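PDB 1UP7: 6-phospho-beta-glucosidase from Thermotoga maritima, which hydrolyses cellobiose 6'-phosphate to glucose 6-phosphate and glucose, using NAD+ and a manganese ion as cofactors. Local coordinates for residues Leu116-Ile121 with Asn410-Leu416; Gly145-Phe150 with Tyr367-Ile372; Arg89-Gly94 with Leu262-Met268. All coordinates share one frame; numbering follows the deposited sequence.

Contact 1: Leu116-Ile121 with Asn410-Leu416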
loop_
_atom_site.group_PDB
_atom_site.type_symbol
_atom_site.label_atom_id
_atom_site.label_comp_id
_atom_site.label_asym_id
_atom_site.label_seq_id
_atom_site.Cartn_x
_atom_site.Cartn_y
_atom_site.Cartn_z
ATOM N N LEU A 116 16.726 -9.380 -24.066
ATOM C CA LEU A 116 16.753 -8.393 -25.154
ATOM C C LEU A 116 16.439 -9.018 -26.500
ATOM O O LEU A 116 15.842 -8.359 -27.345
ATOM C CB LEU A 116 18.110 -7.678 -25.265
ATOM C CG LEU A 116 18.476 -6.688 -24.160
ATOM C CD1 LEU A 116 19.870 -6.137 -24.435
ATOM C CD2 LEU A 116 17.420 -5.563 -23.982
ATOM N N ARG A 117 16.880 -10.259 -26.726
ATOM C CA ARG A 117 16.534 -10.972 -27.954
ATOM C C ARG A 117 15.063 -11.361 -27.952
ATOM O O ARG A 117 14.430 -11.377 -29.015
ATOM C CB ARG A 117 17.372 -12.239 -28.130
ATOM C CG ARG A 117 18.707 -12.069 -28.839
ATOM C CD ARG A 117 19.320 -13.356 -29.463
ATOM N NE ARG A 117 19.199 -14.476 -28.546
ATOM C CZ ARG A 117 19.972 -14.636 -27.477
ATOM N NH1 ARG A 117 20.957 -13.760 -27.244
ATOM N NH2 ARG A 117 19.771 -15.678 -26.661
ATOM N N ALA A 118 14.515 -11.692 -26.781
ATOM C CA ALA A 118 13.145 -12.167 -26.699
ATOM C C ALA A 118 12.119 -11.050 -26.909
ATOM O O ALA A 118 11.157 -11.253 -27.605
ATOM C CB ALA A 118 12.898 -12.885 -25.362
ATOM N N PHE A 119 12.340 -9.888 -26.299
ATOM C CA PHE A 119 11.324 -8.834 -26.232
ATOM C C PHE A 119 10.691 -8.451 -27.591
ATOM O O PHE A 119 9.463 -8.396 -27.695
ATOM C CB PHE A 119 11.849 -7.563 -25.471
ATOM C CG PHE A 119 12.118 -7.777 -23.977
ATOM C CD1 PHE A 119 11.518 -8.836 -23.274
ATOM C CD2 PHE A 119 12.951 -6.897 -23.280
ATOM C CE1 PHE A 119 11.753 -9.027 -21.898
ATOM C CE2 PHE A 119 13.195 -7.067 -21.902
ATOM C CZ PHE A 119 12.606 -8.140 -21.213
ATOM N N PRO A 120 11.493 -8.178 -28.632
ATOM C CA PRO A 120 10.907 -7.821 -29.949
ATOM C C PRO A 120 10.036 -8.936 -30.556
ATOM O O PRO A 120 8.989 -8.653 -31.143
ATOM C CB PRO A 120 12.129 -7.556 -30.844
ATOM C CG PRO A 120 13.292 -7.369 -29.887
ATOM C CD PRO A 120 12.976 -8.165 -28.667
ATOM N N ILE A 121 10.463 -10.179 -30.404
ATOM C CA ILE A 121 9.703 -11.306 -30.909
ATOM C C ILE A 121 8.415 -11.487 -30.116
ATOM O O ILE A 121 7.355 -11.644 -30.743
ATOM C CB ILE A 121 10.585 -12.583 -30.964
ATOM C CG1 ILE A 121 11.702 -12.422 -32.006
ATOM C CG2 ILE A 121 9.771 -13.802 -31.346
ATOM C CD1 ILE A 121 12.966 -13.347 -31.739
ATOM N N ASN A 410 24.435 -9.614 -30.683
ATOM C CA ASN A 410 22.987 -9.697 -30.894
ATOM C C ASN A 410 22.427 -8.712 -31.896
ATOM O O ASN A 410 21.209 -8.385 -31.872
ATOM C CB ASN A 410 22.257 -9.516 -29.574
ATOM C CG ASN A 410 22.526 -10.649 -28.652
ATOM O OD1 ASN A 410 21.941 -11.688 -28.796
ATOM N ND2 ASN A 410 23.493 -10.493 -27.769
ATOM N N ARG A 411 23.289 -8.219 -32.779
ATOM C CA ARG A 411 22.889 -7.148 -33.689
ATOM C C ARG A 411 21.776 -7.561 -34.659
ATOM O O ARG A 411 21.113 -6.703 -35.213
ATOM C CB ARG A 411 24.076 -6.563 -34.479
ATOM C CG ARG A 411 24.574 -7.466 -35.562
ATOM C CD ARG A 411 26.022 -7.286 -35.946
ATOM N NE ARG A 411 26.467 -8.431 -36.753
ATOM C CZ ARG A 411 26.923 -9.601 -36.265
ATOM N NH1 ARG A 411 27.037 -9.827 -34.942
ATOM N NH2 ARG A 411 27.270 -10.557 -37.121
ATOM N N GLU A 412 21.589 -8.864 -34.883
ATOM C CA GLU A 412 20.501 -9.301 -35.739
ATOM C C GLU A 412 19.145 -9.215 -35.038
ATOM O O GLU A 412 18.135 -9.272 -35.713
ATOM C CB GLU A 412 20.689 -10.737 -36.262
ATOM C CG GLU A 412 21.892 -10.976 -37.139
ATOM C CD GLU A 412 22.290 -12.445 -37.117
ATOM O OE1 GLU A 412 22.569 -13.015 -35.993
ATOM O OE2 GLU A 412 22.312 -13.037 -38.217
ATOM N N TYR A 413 19.130 -9.093 -33.704
ATOM C CA TYR A 413 17.900 -9.265 -32.942
ATOM C C TYR A 413 17.501 -8.020 -32.193
ATOM O O TYR A 413 16.334 -7.821 -31.858
ATOM C CB TYR A 413 18.070 -10.376 -31.930
ATOM C CG TYR A 413 18.238 -11.679 -32.618
ATOM C CD1 TYR A 413 19.492 -12.121 -32.980
ATOM C CD2 TYR A 413 17.128 -12.434 -32.982
ATOM C CE1 TYR A 413 19.633 -13.286 -33.626
ATOM C CE2 TYR A 413 17.270 -13.619 -33.638
ATOM C CZ TYR A 413 18.519 -14.033 -33.951
ATOM O OH TYR A 413 18.680 -15.209 -34.606
ATOM N N VAL A 414 18.469 -7.184 -31.874
ATOM C CA VAL A 414 18.154 -6.002 -31.119
ATOM C C VAL A 414 19.082 -4.883 -31.532
ATOM O O VAL A 414 20.249 -5.097 -31.895
ATOM C CB VAL A 414 18.168 -6.217 -29.579
ATOM C CG1 VAL A 414 19.555 -6.289 -29.045
ATOM C CG2 VAL A 414 17.365 -5.089 -28.895
ATOM N N LYS A 415 18.535 -3.679 -31.506
ATOM C CA LYS A 415 19.321 -2.503 -31.778
ATOM C C LYS A 415 19.039 -1.411 -30.766
ATOM O O LYS A 415 17.918 -0.911 -30.634
ATOM C CB LYS A 415 19.107 -1.946 -33.177
ATOM C CG LYS A 415 19.966 -0.718 -33.380
ATOM C CD LYS A 415 20.466 -0.571 -34.811
ATOM C CE LYS A 415 21.357 0.689 -34.964
ATOM N NZ LYS A 415 21.365 1.195 -36.373
ATOM N N LEU A 416 20.089 -1.034 -30.054
ATOM C CA LEU A 416 19.999 0.021 -29.064
ATOM C C LEU A 416 20.823 1.197 -29.504
ATOM O O LEU A 416 21.904 1.024 -30.069
ATOM C CB LEU A 416 20.525 -0.460 -27.726
ATOM C CG LEU A 416 19.525 -0.982 -26.711
ATOM C CD1 LEU A 416 18.316 -1.637 -27.330
ATOM C CD2 LEU A 416 20.210 -1.892 -25.701
#
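Arg-117, on helix 109-131 of the Rossmann-type domain, reaches Asn-410 and Tyr-413 in the C-terminal tail that follows helix 396-409 and packs against helix 109-131. The polar link is a single hydrogen bond, Arg-117 NH1 to Asn-410 OD1 at 2.8 Å and 160°, made edge-on, the guanidinium and amide planes nearly parallel and the donor somewhat tilted from the carbonyl plane. The remaining nitrogens are held too: NE by Pro-83 O, NH2 by a salt bridge to Asp-92, and ND2 of Asn-410 by Ile-406 O. A CH-pi contact comes next: chi1 of -88° and a nearly extended chi2 lay Arg-117 CD over one face of the Tyr-413 ring, 4.0 Å from its centroid; the bend at chi3 then turns the guanidinium toward Asn-410, at 80° to that ring. With alanine in place of Arg-117, Asn-410 OD1 and Asp-92 would probably lose their mate and the tyrosine face its cover. Van der Waals contacts finish the seam. Leu-116 CB meets Val-414 CG1 at 4.3 Å, and Pro-120 CG lies 3.7 Å from Tyr-413 O. Ile-121, which also touches the NAD, brings CD1 to the edge of the tyrosine ring, 4.4 Å from Tyr-413 CD2.

Contact 2: Gly145-Phe150 with Tyr367-Ile372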
loop_
_atom_site.group_PDB
_atom_site.type_symbol
_atom_site.label_atom_id
_atom_site.label_comp_id
_atom_site.label_asym_id
_atom_site.label_seq_id
_atom_site.Cartn_x
_atom_site.Cartn_y
_atom_site.Cartn_z
ATOM N N GLY A 145 10.041 -15.692 -16.432
ATOM C CA GLY A 145 9.463 -14.790 -15.451
ATOM C C GLY A 145 9.625 -13.336 -15.888
ATOM O O GLY A 145 8.713 -12.510 -15.695
ATOM N N HIS A 146 10.782 -13.035 -16.477
ATOM C CA HIS A 146 11.098 -11.692 -16.944
ATOM C C HIS A 146 10.193 -11.289 -18.125
ATOM O O HIS A 146 9.702 -10.155 -18.211
ATOM C CB HIS A 146 12.568 -11.605 -17.342
ATOM C CG HIS A 146 13.080 -10.209 -17.526
ATOM N ND1 HIS A 146 14.417 -9.942 -17.736
ATOM C CD2 HIS A 146 12.446 -9.004 -17.546
ATOM C CE1 HIS A 146 14.586 -8.638 -17.889
ATOM N NE2 HIS A 146 13.410 -8.045 -17.767
ATOM N N ILE A 147 9.953 -12.241 -19.016
ATOM C CA ILE A 147 9.081 -12.022 -20.150
ATOM C C ILE A 147 7.659 -11.834 -19.674
ATOM O O ILE A 147 6.944 -10.998 -20.185
ATOM C CB ILE A 147 9.256 -13.174 -21.201
ATOM C CG1 ILE A 147 10.630 -13.043 -21.859
ATOM C CG2 ILE A 147 8.142 -13.113 -22.321
ATOM C CD1 ILE A 147 11.111 -14.283 -22.555
ATOM N N THR A 148 7.258 -12.564 -18.637
ATOM C CA THR A 148 5.921 -12.357 -18.078
ATOM C C THR A 148 5.786 -10.984 -17.470
ATOM O O THR A 148 4.761 -10.344 -17.671
ATOM C CB THR A 148 5.590 -13.437 -17.015
ATOM O OG1 THR A 148 5.788 -14.718 -17.591
ATOM C CG2 THR A 148 4.144 -13.440 -16.671
ATOM N N GLU A 149 6.805 -10.525 -16.725
ATOM C CA GLU A 149 6.801 -9.163 -16.186
ATOM C C GLU A 149 6.562 -8.185 -17.335
ATOM O O GLU A 149 5.755 -7.275 -17.246
ATOM C CB GLU A 149 8.128 -8.819 -15.507
ATOM C CG GLU A 149 8.278 -7.361 -15.043
ATOM C CD GLU A 149 7.314 -6.954 -13.925
ATOM O OE1 GLU A 149 7.003 -7.780 -13.049
ATOM O OE2 GLU A 149 6.871 -5.791 -13.914
ATOM N N PHE A 150 7.284 -8.400 -18.424
ATOM C CA PHE A 150 7.197 -7.534 -19.578
ATOM C C PHE A 150 5.800 -7.550 -20.230
ATOM O O PHE A 150 5.210 -6.474 -20.464
ATOM C CB PHE A 150 8.287 -7.929 -20.567
ATOM C CG PHE A 150 8.196 -7.260 -21.909
ATOM C CD1 PHE A 150 8.387 -5.883 -22.035
ATOM C CD2 PHE A 150 7.982 -8.028 -23.057
ATOM C CE1 PHE A 150 8.358 -5.260 -23.307
ATOM C CE2 PHE A 150 7.941 -7.438 -24.307
ATOM C CZ PHE A 150 8.141 -6.047 -24.446
ATOM N N TYR A 367 16.023 -4.853 -11.456
ATOM C CA TYR A 367 16.830 -5.120 -12.601
ATOM C C TYR A 367 15.927 -5.459 -13.814
ATOM O O TYR A 367 16.178 -4.973 -14.917
ATOM C CB TYR A 367 17.808 -6.271 -12.299
ATOM C CG TYR A 367 18.027 -7.093 -13.527
ATOM C CD1 TYR A 367 18.953 -6.681 -14.471
ATOM C CD2 TYR A 367 17.237 -8.240 -13.797
ATOM C CE1 TYR A 367 19.158 -7.396 -15.608
ATOM C CE2 TYR A 367 17.408 -8.970 -14.986
ATOM C CZ TYR A 367 18.377 -8.520 -15.895
ATOM O OH TYR A 367 18.629 -9.162 -17.099
ATOM N N GLU A 368 14.890 -6.277 -13.604
ATOM C CA GLU A 368 13.972 -6.656 -14.671
ATOM C C GLU A 368 13.324 -5.451 -15.333
ATOM O O GLU A 368 13.255 -5.380 -16.568
ATOM C CB GLU A 368 12.877 -7.609 -14.172
ATOM C CG GLU A 368 13.293 -9.067 -13.963
ATOM C CD GLU A 368 12.111 -9.920 -13.506
ATOM O OE1 GLU A 368 11.100 -9.341 -13.007
ATOM O OE2 GLU A 368 12.177 -11.169 -13.634
ATOM N N ARG A 369 12.824 -4.520 -14.518
ATOM C CA ARG A 369 12.115 -3.358 -15.043
ATOM C C ARG A 369 13.086 -2.385 -15.704
ATOM O O ARG A 369 12.727 -1.751 -16.711
ATOM C CB ARG A 369 11.183 -2.656 -14.017
ATOM C CG ARG A 369 10.487 -3.591 -13.032
ATOM C CD ARG A 369 8.974 -3.611 -12.967
ATOM N NE ARG A 369 8.533 -3.116 -11.685
ATOM C CZ ARG A 369 7.436 -3.471 -10.994
ATOM N NH1 ARG A 369 6.615 -4.411 -11.394
ATOM N NH2 ARG A 369 7.210 -2.861 -9.843
ATOM N N LEU A 370 14.306 -2.273 -15.175
ATOM C CA LEU A 370 15.303 -1.418 -15.807
ATOM C C LEU A 370 15.662 -1.982 -17.194
ATOM O O LEU A 370 15.872 -1.223 -18.153
ATOM C CB LEU A 370 16.576 -1.311 -14.953
ATOM C CG LEU A 370 16.513 -0.372 -13.730
ATOM C CD1 LEU A 370 17.726 -0.600 -12.814
ATOM C CD2 LEU A 370 16.371 1.117 -14.158
ATOM N N THR A 371 15.746 -3.307 -17.298
ATOM C CA THR A 371 16.019 -3.918 -18.582
ATOM C C THR A 371 14.890 -3.635 -19.593
ATOM O O THR A 371 15.152 -3.265 -20.743
ATOM C CB THR A 371 16.276 -5.422 -18.408
ATOM O OG1 THR A 371 17.459 -5.614 -17.602
ATOM C CG2 THR A 371 16.633 -6.054 -19.740
ATOM N N ILE A 372 13.647 -3.792 -19.146
ATOM C CA ILE A 372 12.484 -3.554 -19.993
ATOM C C ILE A 372 12.451 -2.085 -20.432
ATOM O O ILE A 372 12.181 -1.778 -21.592
ATOM C CB ILE A 372 11.195 -3.931 -19.246
ATOM C CG1 ILE A 372 11.038 -5.472 -19.200
ATOM C CG2 ILE A 372 10.045 -3.260 -19.870
ATOM C CD1 ILE A 372 10.192 -5.974 -18.016
HETATM O O HOH W 1 9.528 -12.028 -13.113
HETATM O O HOH W 2 16.849 -11.350 -17.710
#
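His-146 and Glu-368 bring their CA atoms to 6.2 Å where helix 144-155 passes helix 355-376; the axes of the two short segments cross at -61° and approach to 10.1 Å. His-146 is the knob, seated in a hole formed by Tyr-367, Glu-368, Thr-371 and Ile-372. Its chi1 of -166° sets the imidazole opposite the backbone N and swings it across to the other helix. NE2 then donates to Glu-368 O at 2.9 Å, through a bent bond with the carbonyl tilted from the ring plane. That carbonyl also accepts Ile-372 N within its own helix, and the two donors arrive from opposite faces. Glu-368 CG lies over the centre of one ring face, 3.7 Å from the His-146 centroid, while Thr-371 CB meets the ring edge. A water in the ring plane joins ND1 to Tyr-367 OH, and another links Glu-368 OE2 to Gly-145 O, the latter bond weak.

Further along, Glu-149 bends at chi2 and is met on the syn side of OE2, somewhat out of the carboxylate plane, by Arg-369 NH1, a nearly straight salt bridge of 2.9 Å and 172°. Asp-331 takes the far end of that guanidinium, and Asn-153 shares OE2. Glu-149 OE1 and Glu-368 OE1 sit 4.4 Å apart, a closeness that Lys-365, paired with both, probably makes tolerable. Beside them Ile-372 pushes CD1 against Phe-150 CB at 3.7 Å, and its CG2 touches the phenylalanine ring edge.

This is a buried, steeply crossed helix pair with one knob-into-hole contact, made by a histidine, that fastens a helix of the Rossmann-type domain to a long helix of the family 4 C-terminal domain.

Contact 3: Arg89-Gly94 with Leu262-Met268; sequences RENDEG and LRAREVM. With G6P (6-O-phosphono-alpha-D-glucopyranose), chain J.
Arg-89 leaves its helix with CG opposite the backbone N (chi1 -165°) and stays stretched as far as NE, running past Ala-264 to the phosphate of the bound glucose 6-phosphate. Arg-263 sets out in the same way but turns at chi2 (56°), which brings its guanidinium to the same phosphate from the other helix. The two flat groups are steeply inclined to each other, and each meets the phosphate with its edge. Arg-89 gives NH1 to O3P at 2.6 Å and NH2 to O2P at 2.7 Å. Arg-263 NE donates to O2P at 2.6 Å, almost straight at 171°, and its NH2 to O1P at 3.1 Å. All three terminal oxygens are thus gripped, O2P by both arginines, as expected of a site built for a 6-phosphorylated sugar.

A second shell probably helps to position the arginines. Glu-93 OE2 accepts Arg-89 NE at 3.0 Å from above its carboxylate plane, and OE1 uses its syn lone pair for Ala-264 N at 2.8 Å, so one carboxylate ties Arg-89 to the first turn of the opposing helix. On Arg-263, Glu-266 takes NH1 at the edge while Val-267 CG2 covers part of one face.

Away from the ligand, Glu-90 OE2 forms a salt bridge with Arg-265 NH1 at 2.8 Å, met from above the carboxylate plane, and Leu-262 lodges its CD2 3.7 Å from Glu-93 CB.

The two segments run nearly antiparallel. Val-267 and Met-268 also rest on Leu-86, earlier in helix 85-94, and Arg-291 comes in from a loop against Arg-89 and Val-267. Helix 85-94, which follows strand 76-79 of the parallel sheet, is also tied to helix 109-131, where Asp-92 is hydrogen-bonded to Ser-113.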
loop_
_atom_site.group_PDB
_atom_site.type_symbol
_atom_site.label_atom_id
_atom_site.label_comp_id
_atom_site.label_asym_id
_atom_site.label_seq_id
_atom_site.Cartn_x
_atom_site.Cartn_y
_atom_site.Cartn_z
ATOM N N ARG A 89 22.371 -18.648 -27.153
ATOM C CA ARG A 89 22.636 -19.184 -25.820
ATOM C C ARG A 89 24.160 -19.258 -25.586
ATOM O O ARG A 89 24.649 -18.890 -24.509
ATOM C CB ARG A 89 21.956 -20.549 -25.709
ATOM C CG ARG A 89 21.832 -21.065 -24.301
ATOM C CD ARG A 89 21.452 -22.508 -24.249
ATOM N NE ARG A 89 21.733 -23.088 -22.952
ATOM C CZ ARG A 89 21.126 -24.170 -22.482
ATOM N NH1 ARG A 89 20.205 -24.799 -23.227
ATOM N NH2 ARG A 89 21.443 -24.634 -21.280
ATOM N N GLU A 90 24.895 -19.692 -26.615
ATOM C CA GLU A 90 26.354 -19.819 -26.547
ATOM C C GLU A 90 27.011 -18.469 -26.229
ATOM O O GLU A 90 27.877 -18.373 -25.348
ATOM C CB GLU A 90 26.898 -20.381 -27.863
ATOM C CG GLU A 90 28.288 -20.961 -27.728
ATOM C CD GLU A 90 28.909 -21.399 -29.046
ATOM O OE1 GLU A 90 28.146 -21.725 -30.001
ATOM O OE2 GLU A 90 30.184 -21.439 -29.132
ATOM N N ASN A 91 26.581 -17.431 -26.948
ATOM C CA ASN A 91 27.009 -16.060 -26.675
ATOM C C ASN A 91 26.608 -15.621 -25.275
ATOM O O ASN A 91 27.429 -15.026 -24.572
ATOM C CB ASN A 91 26.426 -15.061 -27.705
ATOM C CG ASN A 91 26.950 -15.276 -29.139
ATOM O OD1 ASN A 91 28.056 -15.721 -29.341
ATOM N ND2 ASN A 91 26.126 -14.937 -30.133
ATOM N N ASP A 92 25.365 -15.927 -24.888
ATOM C CA ASP A 92 24.862 -15.624 -23.556
ATOM C C ASP A 92 25.758 -16.146 -22.424
ATOM O O ASP A 92 26.045 -15.395 -21.501
ATOM C CB ASP A 92 23.431 -16.175 -23.379
ATOM C CG ASP A 92 22.383 -15.434 -24.220
ATOM O OD1 ASP A 92 22.639 -14.296 -24.684
ATOM O OD2 ASP A 92 21.254 -15.929 -24.456
ATOM N N GLU A 93 26.160 -17.416 -22.516
ATOM C CA GLU A 93 26.948 -18.092 -21.492
ATOM C C GLU A 93 28.427 -17.722 -21.584
ATOM O O GLU A 93 29.083 -17.517 -20.567
ATOM C CB GLU A 93 26.764 -19.624 -21.600
ATOM C CG GLU A 93 25.313 -20.081 -21.589
ATOM C CD GLU A 93 25.139 -21.558 -21.953
ATOM O OE1 GLU A 93 25.948 -22.088 -22.749
ATOM O OE2 GLU A 93 24.179 -22.197 -21.454
ATOM N N GLY A 94 28.937 -17.611 -22.811
ATOM C CA GLY A 94 30.383 -17.471 -23.053
ATOM C C GLY A 94 30.985 -16.086 -22.854
ATOM O O GLY A 94 32.079 -15.947 -22.289
ATOM N N LEU A 262 30.800 -25.167 -22.549
ATOM C CA LEU A 262 29.573 -24.369 -22.444
ATOM C C LEU A 262 28.339 -25.264 -22.559
ATOM O O LEU A 262 28.265 -26.093 -23.463
ATOM C CB LEU A 262 29.511 -23.280 -23.526
ATOM C CG LEU A 262 30.458 -22.067 -23.388
ATOM C CD1 LEU A 262 30.500 -21.292 -24.684
ATOM C CD2 LEU A 262 30.110 -21.152 -22.217
ATOM N N ARG A 263 27.397 -25.116 -21.634
ATOM C CA ARG A 263 26.205 -25.926 -21.647
ATOM C C ARG A 263 25.571 -25.909 -23.048
ATOM O O ARG A 263 25.169 -26.951 -23.568
ATOM C CB ARG A 263 25.211 -25.390 -20.641
ATOM C CG ARG A 263 23.954 -26.223 -20.532
ATOM C CD ARG A 263 24.168 -27.724 -20.190
ATOM N NE ARG A 263 22.901 -28.446 -20.365
ATOM C CZ ARG A 263 22.783 -29.761 -20.526
ATOM N NH1 ARG A 263 23.862 -30.536 -20.533
ATOM N NH2 ARG A 263 21.572 -30.302 -20.688
ATOM N N ALA A 264 25.494 -24.721 -23.661
ATOM C CA ALA A 264 24.869 -24.593 -24.976
ATOM C C ALA A 264 25.504 -25.499 -26.011
ATOM O O ALA A 264 24.790 -26.022 -26.876
ATOM C CB ALA A 264 24.840 -23.115 -25.503
ATOM N N ARG A 265 26.825 -25.682 -25.947
ATOM C CA ARG A 265 27.474 -26.606 -26.855
ATOM C C ARG A 265 27.173 -28.056 -26.539
ATOM O O ARG A 265 27.101 -28.852 -27.481
ATOM C CB ARG A 265 28.990 -26.377 -27.021
ATOM C CG ARG A 265 29.375 -25.109 -27.752
ATOM C CD ARG A 265 30.832 -24.748 -27.607
ATOM N NE ARG A 265 31.697 -25.432 -28.581
ATOM C CZ ARG A 265 32.031 -24.915 -29.754
ATOM N NH1 ARG A 265 31.575 -23.712 -30.101
ATOM N NH2 ARG A 265 32.822 -25.585 -30.585
ATOM N N GLU A 266 26.980 -28.419 -25.265
ATOM C CA GLU A 266 26.631 -29.819 -25.034
ATOM C C GLU A 266 25.207 -30.057 -25.501
ATOM O O GLU A 266 24.941 -31.064 -26.113
ATOM C CB GLU A 266 26.990 -30.381 -23.654
ATOM C CG GLU A 266 26.610 -29.592 -22.418
ATOM C CD GLU A 266 27.232 -30.231 -21.147
ATOM O OE1 GLU A 266 28.339 -30.836 -21.258
ATOM O OE2 GLU A 266 26.631 -30.129 -20.040
ATOM N N VAL A 267 24.331 -29.076 -25.308
ATOM C CA VAL A 267 22.952 -29.201 -25.761
ATOM C C VAL A 267 22.871 -29.341 -27.302
ATOM O O VAL A 267 22.046 -30.085 -27.802
ATOM C CB VAL A 267 22.109 -28.037 -25.308
ATOM C CG1 VAL A 267 20.790 -28.075 -26.009
ATOM C CG2 VAL A 267 21.942 -28.037 -23.757
ATOM N N MET A 268 23.733 -28.654 -28.048
ATOM C CA MET A 268 23.765 -28.856 -29.497
ATOM C C MET A 268 24.078 -30.302 -29.849
ATOM O O MET A 268 23.466 -30.838 -30.772
ATOM C CB MET A 268 24.769 -27.962 -30.245
ATOM C CG MET A 268 24.434 -26.464 -30.305
ATOM S SD MET A 268 25.884 -25.535 -30.926
ATOM C CE MET A 268 25.381 -23.820 -30.677
HETATM C C1 G6P J . 15.933 -26.398 -15.780
HETATM C C2 G6P J . 15.284 -24.987 -15.788
HETATM C C3 G6P J . 14.894 -24.605 -17.215
HETATM C C4 G6P J . 16.170 -24.577 -18.040
HETATM C C5 G6P J . 16.758 -26.001 -18.064
HETATM C C6 G6P J . 18.068 -26.024 -18.841
HETATM O O1 G6P J . 16.395 -26.836 -14.488
HETATM O O2 G6P J . 14.125 -24.886 -14.961
HETATM O O3 G6P J . 14.186 -23.362 -17.288
HETATM O O4 G6P J . 15.920 -24.039 -19.339
HETATM O O5 G6P J . 17.024 -26.492 -16.725
HETATM O O6 G6P J . 18.258 -27.274 -19.484
HETATM P P G6P J . 19.175 -27.389 -20.803
HETATM O O1P G6P J . 18.985 -28.797 -21.318
HETATM O O2P G6P J . 20.663 -27.170 -20.576
HETATM O O3P G6P J . 18.652 -26.388 -21.794
#

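From the N terminus, the first contact-forming helix is 85-94, followed by 109-131 and 144-155, opening contacts 3, 1 and 2 in that order. Contact 3 closes first, when helix 263-278 arrives. Contact 2 closes with helix 355-376, and contact 1 last, with the tail after helix 396-409. Contact 2 is therefore nested in the loop of contact 1, whereas contact 3 crosses both. Each joins the Rossmann-type half to later chain. Contacts 1 and 3 meet through the Arg-117 to Asp-92 salt bridge, and contacts 1 and 2 through Phe-119, which packs on His-146, Phe-150 and Ile-372; contacts 2 and 3 stay about 10 Å apart at their nearest atoms.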